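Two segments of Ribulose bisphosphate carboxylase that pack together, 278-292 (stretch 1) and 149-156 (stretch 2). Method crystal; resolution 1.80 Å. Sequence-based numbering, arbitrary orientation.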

# COMPACT_ATOMS: atom_id res chain seq x y z
N LEU A 278 -7.21 3.88 -7.04
CA LEU A 278 -7.36 5.35 -7.12
C LEU A 278 -7.34 5.79 -8.58
O LEU A 278 -8.19 6.60 -9.00
CB LEU A 278 -6.24 6.04 -6.33
CG LEU A 278 -6.13 7.55 -6.53
CD1 LEU A 278 -7.50 8.29 -6.15
CD2 LEU A 278 -4.93 8.12 -5.68
N GLN A 279 -6.38 5.26 -9.38
CA GLN A 279 -6.35 5.70 -10.78
C GLN A 279 -7.61 5.28 -11.53
O GLN A 279 -8.05 5.99 -12.45
CB GLN A 279 -5.10 5.16 -11.53
CG GLN A 279 -3.79 5.75 -10.87
CD GLN A 279 -2.60 5.58 -11.78
OE1 GLN A 279 -1.86 4.59 -11.69
NE2 GLN A 279 -2.45 6.53 -12.73
N HIS A 280 -8.15 4.09 -11.22
CA HIS A 280 -9.43 3.67 -11.81
C HIS A 280 -10.58 4.58 -11.37
O HIS A 280 -11.42 4.98 -12.20
CB HIS A 280 -9.73 2.23 -11.39
CG HIS A 280 -10.86 1.60 -12.17
ND1 HIS A 280 -10.91 1.59 -13.55
CD2 HIS A 280 -11.96 0.94 -11.75
CE1 HIS A 280 -12.01 0.97 -13.95
NE2 HIS A 280 -12.67 0.57 -12.87
N ALA A 281 -10.62 4.94 -10.08
CA ALA A 281 -11.65 5.90 -9.63
C ALA A 281 -11.51 7.23 -10.36
O ALA A 281 -12.52 7.88 -10.71
CB ALA A 281 -11.51 6.07 -8.11
N ARG A 282 -10.27 7.61 -10.71
CA ARG A 282 -10.07 8.87 -11.41
C ARG A 282 -10.63 8.80 -12.82
O ARG A 282 -11.22 9.78 -13.32
CB ARG A 282 -8.57 9.24 -11.38
CG ARG A 282 -8.20 10.46 -12.21
CD ARG A 282 -8.99 11.75 -11.78
NE ARG A 282 -8.54 12.88 -12.56
CZ ARG A 282 -9.02 13.20 -13.75
NH1 ARG A 282 -10.04 12.50 -14.27
NH2 ARG A 282 -8.55 14.26 -14.41
N GLU A 283 -10.51 7.64 -13.47
CA GLU A 283 -11.16 7.51 -14.77
C GLU A 283 -12.66 7.56 -14.65
O GLU A 283 -13.34 8.10 -15.54
CB GLU A 283 -10.72 6.18 -15.41
CG GLU A 283 -9.37 6.23 -16.04
CD GLU A 283 -8.97 4.94 -16.78
OE1 GLU A 283 -8.09 5.00 -17.68
OE2 GLU A 283 -9.53 3.88 -16.42
N LEU A 284 -13.24 6.89 -13.64
CA LEU A 284 -14.71 7.00 -13.53
C LEU A 284 -15.13 8.42 -13.15
O LEU A 284 -16.20 8.87 -13.58
CB LEU A 284 -15.27 6.01 -12.52
CG LEU A 284 -15.00 4.57 -12.99
CD1 LEU A 284 -15.22 3.57 -11.86
CD2 LEU A 284 -15.81 4.22 -14.24
N ALA A 285 -14.33 9.12 -12.36
CA ALA A 285 -14.66 10.52 -12.07
C ALA A 285 -14.68 11.35 -13.35
O ALA A 285 -15.47 12.31 -13.46
CB ALA A 285 -13.64 11.10 -11.07
N GLU A 286 -13.73 11.10 -14.27
CA GLU A 286 -13.78 11.77 -15.56
C GLU A 286 -15.14 11.51 -16.24
O GLU A 286 -15.87 12.45 -16.63
CB GLU A 286 -12.61 11.25 -16.42
CG GLU A 286 -12.39 11.95 -17.76
CD GLU A 286 -12.01 13.39 -17.54
OE1 GLU A 286 -11.25 13.64 -16.57
OE2 GLU A 286 -12.50 14.26 -18.29
N GLU A 287 -15.51 10.24 -16.32
CA GLU A 287 -16.74 9.84 -17.01
C GLU A 287 -17.97 10.50 -16.38
O GLU A 287 -18.89 10.94 -17.09
CB GLU A 287 -16.87 8.32 -16.96
CG GLU A 287 -18.22 7.79 -17.46
CD GLU A 287 -18.26 6.25 -17.48
OE1 GLU A 287 -19.24 5.68 -18.03
OE2 GLU A 287 -17.30 5.64 -16.93
N TYR A 288 -18.01 10.58 -15.04
CA TYR A 288 -19.20 10.96 -14.29
C TYR A 288 -19.11 12.37 -13.72
O TYR A 288 -19.99 12.78 -12.95
CB TYR A 288 -19.45 9.97 -13.15
CG TYR A 288 -19.80 8.55 -13.55
CD1 TYR A 288 -20.93 8.25 -14.31
CD2 TYR A 288 -19.02 7.49 -13.08
CE1 TYR A 288 -21.21 6.90 -14.63
CE2 TYR A 288 -19.29 6.20 -13.39
CZ TYR A 288 -20.37 5.91 -14.17
OH TYR A 288 -20.60 4.60 -14.43
N ASP A 289 -18.04 13.11 -14.04
CA ASP A 289 -17.90 14.50 -13.62
C ASP A 289 -17.93 14.67 -12.08
O ASP A 289 -18.65 15.51 -11.53
CB ASP A 289 -18.97 15.38 -14.30
CG ASP A 289 -18.59 16.86 -14.34
OD1 ASP A 289 -17.40 17.18 -14.54
OD2 ASP A 289 -19.49 17.73 -14.18
N LEU A 290 -17.06 13.91 -11.38
CA LEU A 290 -16.98 13.90 -9.93
C LEU A 290 -15.62 14.44 -9.46
O LEU A 290 -14.64 14.48 -10.21
CB LEU A 290 -17.18 12.46 -9.34
CG LEU A 290 -18.43 11.65 -9.76
CD1 LEU A 290 -18.43 10.21 -9.29
CD2 LEU A 290 -19.70 12.42 -9.30
N ALA A 291 -15.57 14.89 -8.20
CA ALA A 291 -14.34 15.17 -7.49
C ALA A 291 -14.05 14.00 -6.55
O ALA A 291 -14.97 13.30 -6.09
CB ALA A 291 -14.46 16.49 -6.69
N ILE A 292 -12.76 13.83 -6.17
CA ILE A 292 -12.31 12.72 -5.34
C ILE A 292 -11.64 13.24 -4.09
O ILE A 292 -10.65 13.98 -4.19
CB ILE A 292 -11.29 11.83 -6.05
CG1 ILE A 292 -11.94 11.26 -7.35
CG2 ILE A 292 -10.71 10.71 -5.03
CD1 ILE A 292 -10.98 10.42 -8.11
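Stretch 2 149-156: TFPGPNKG

What ties the two stretches together most strongly? Arg282 reaches off the helix and its NE donates to Gly152 O at 2.7 Å, with a weak second bond from NH2 to the same oxygen at 3.2 Å. Farther along, Lys155 NZ forms a salt bridge with Asp289 OD1 at 2.8 Å, just where the chain leaves the helix in a Schellman motif.

How is the Arg282 guanidinium held? Its NH1 makes a salt bridge with Glu286 OE1 at 2.8 Å, one turn on, while Gly152 O lies at its edge. Pro151 CB covers one face, 3.5 Å from Arg282 NH2, and Asn154 CA the opposite face, 3.4 Å from the same nitrogen.

What does Asn154 do at the helix end? Its CB points toward stretch 1, and ND2 donates almost linearly to Leu290 O at 2.9 Å.

How does stretch 2 run over this surface? It has no regular helix or strand, and it follows stretch 1 in the same general direction: Phe150 lies near Gln279, Gly152 by Arg282 and Lys155 by Ala291, with Lys155 CA 5.8 Å from Ala291 CA. Toward the ends, Gln279 NE2 lies 4.0 Å from Phe150 CD1 at the ring edge, and Ala291 CB packs 3.9 Å from Lys155 CG.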

# COMPACT_ATOMS: atom_id res chain seq x y z
N THR A 149 1.82 12.32 -18.45
CA THR A 149 1.05 11.12 -18.72
C THR A 149 0.02 10.81 -17.63
O THR A 149 -0.75 9.85 -17.76
CB THR A 149 2.01 9.93 -18.94
OG1 THR A 149 2.69 9.56 -17.72
CG2 THR A 149 3.04 10.29 -19.99
N PHE A 150 -0.00 11.61 -16.55
CA PHE A 150 -0.92 11.45 -15.45
C PHE A 150 -2.00 12.53 -15.52
O PHE A 150 -1.74 13.63 -16.05
CB PHE A 150 -0.16 11.56 -14.13
CG PHE A 150 0.83 10.47 -13.94
CD1 PHE A 150 0.43 9.27 -13.31
CD2 PHE A 150 2.13 10.61 -14.36
CE1 PHE A 150 1.32 8.20 -13.16
CE2 PHE A 150 3.06 9.52 -14.20
CZ PHE A 150 2.65 8.34 -13.58
N PRO A 151 -3.24 12.25 -15.10
CA PRO A 151 -4.33 13.24 -15.36
C PRO A 151 -4.32 14.39 -14.39
O PRO A 151 -4.76 15.50 -14.74
CB PRO A 151 -5.62 12.43 -15.18
CG PRO A 151 -5.18 11.26 -14.26
CD PRO A 151 -3.78 10.95 -14.67
N GLY A 152 -3.87 14.12 -13.17
CA GLY A 152 -4.03 15.07 -12.07
C GLY A 152 -5.49 15.19 -11.67
O GLY A 152 -6.36 14.42 -12.13
N PRO A 153 -5.78 16.13 -10.78
CA PRO A 153 -7.14 16.28 -10.29
C PRO A 153 -8.11 16.56 -11.43
O PRO A 153 -7.77 17.25 -12.43
CB PRO A 153 -7.04 17.47 -9.30
CG PRO A 153 -5.56 17.50 -8.87
CD PRO A 153 -4.80 17.01 -10.11
N ASN A 154 -9.32 16.01 -11.29
CA ASN A 154 -10.39 16.25 -12.28
C ASN A 154 -10.93 17.66 -12.13
O ASN A 154 -11.22 18.36 -13.10
CB ASN A 154 -11.54 15.28 -12.06
CG ASN A 154 -12.56 15.30 -13.20
OD1 ASN A 154 -12.21 15.57 -14.33
ND2 ASN A 154 -13.82 14.98 -12.91
N LYS A 155 -11.07 18.09 -10.88
CA LYS A 155 -11.72 19.37 -10.55
C LYS A 155 -10.76 20.38 -9.97
O LYS A 155 -10.75 21.53 -10.41
CB LYS A 155 -12.88 19.15 -9.58
CG LYS A 155 -14.04 18.31 -10.16
CD LYS A 155 -14.72 19.08 -11.25
CE LYS A 155 -15.79 18.22 -11.88
NZ LYS A 155 -16.61 19.11 -12.72
N GLY A 156 -9.91 19.95 -9.07
CA GLY A 156 -8.99 20.84 -8.38
C GLY A 156 -9.72 21.80 -7.44
O GLY A 156 -10.93 21.74 -7.24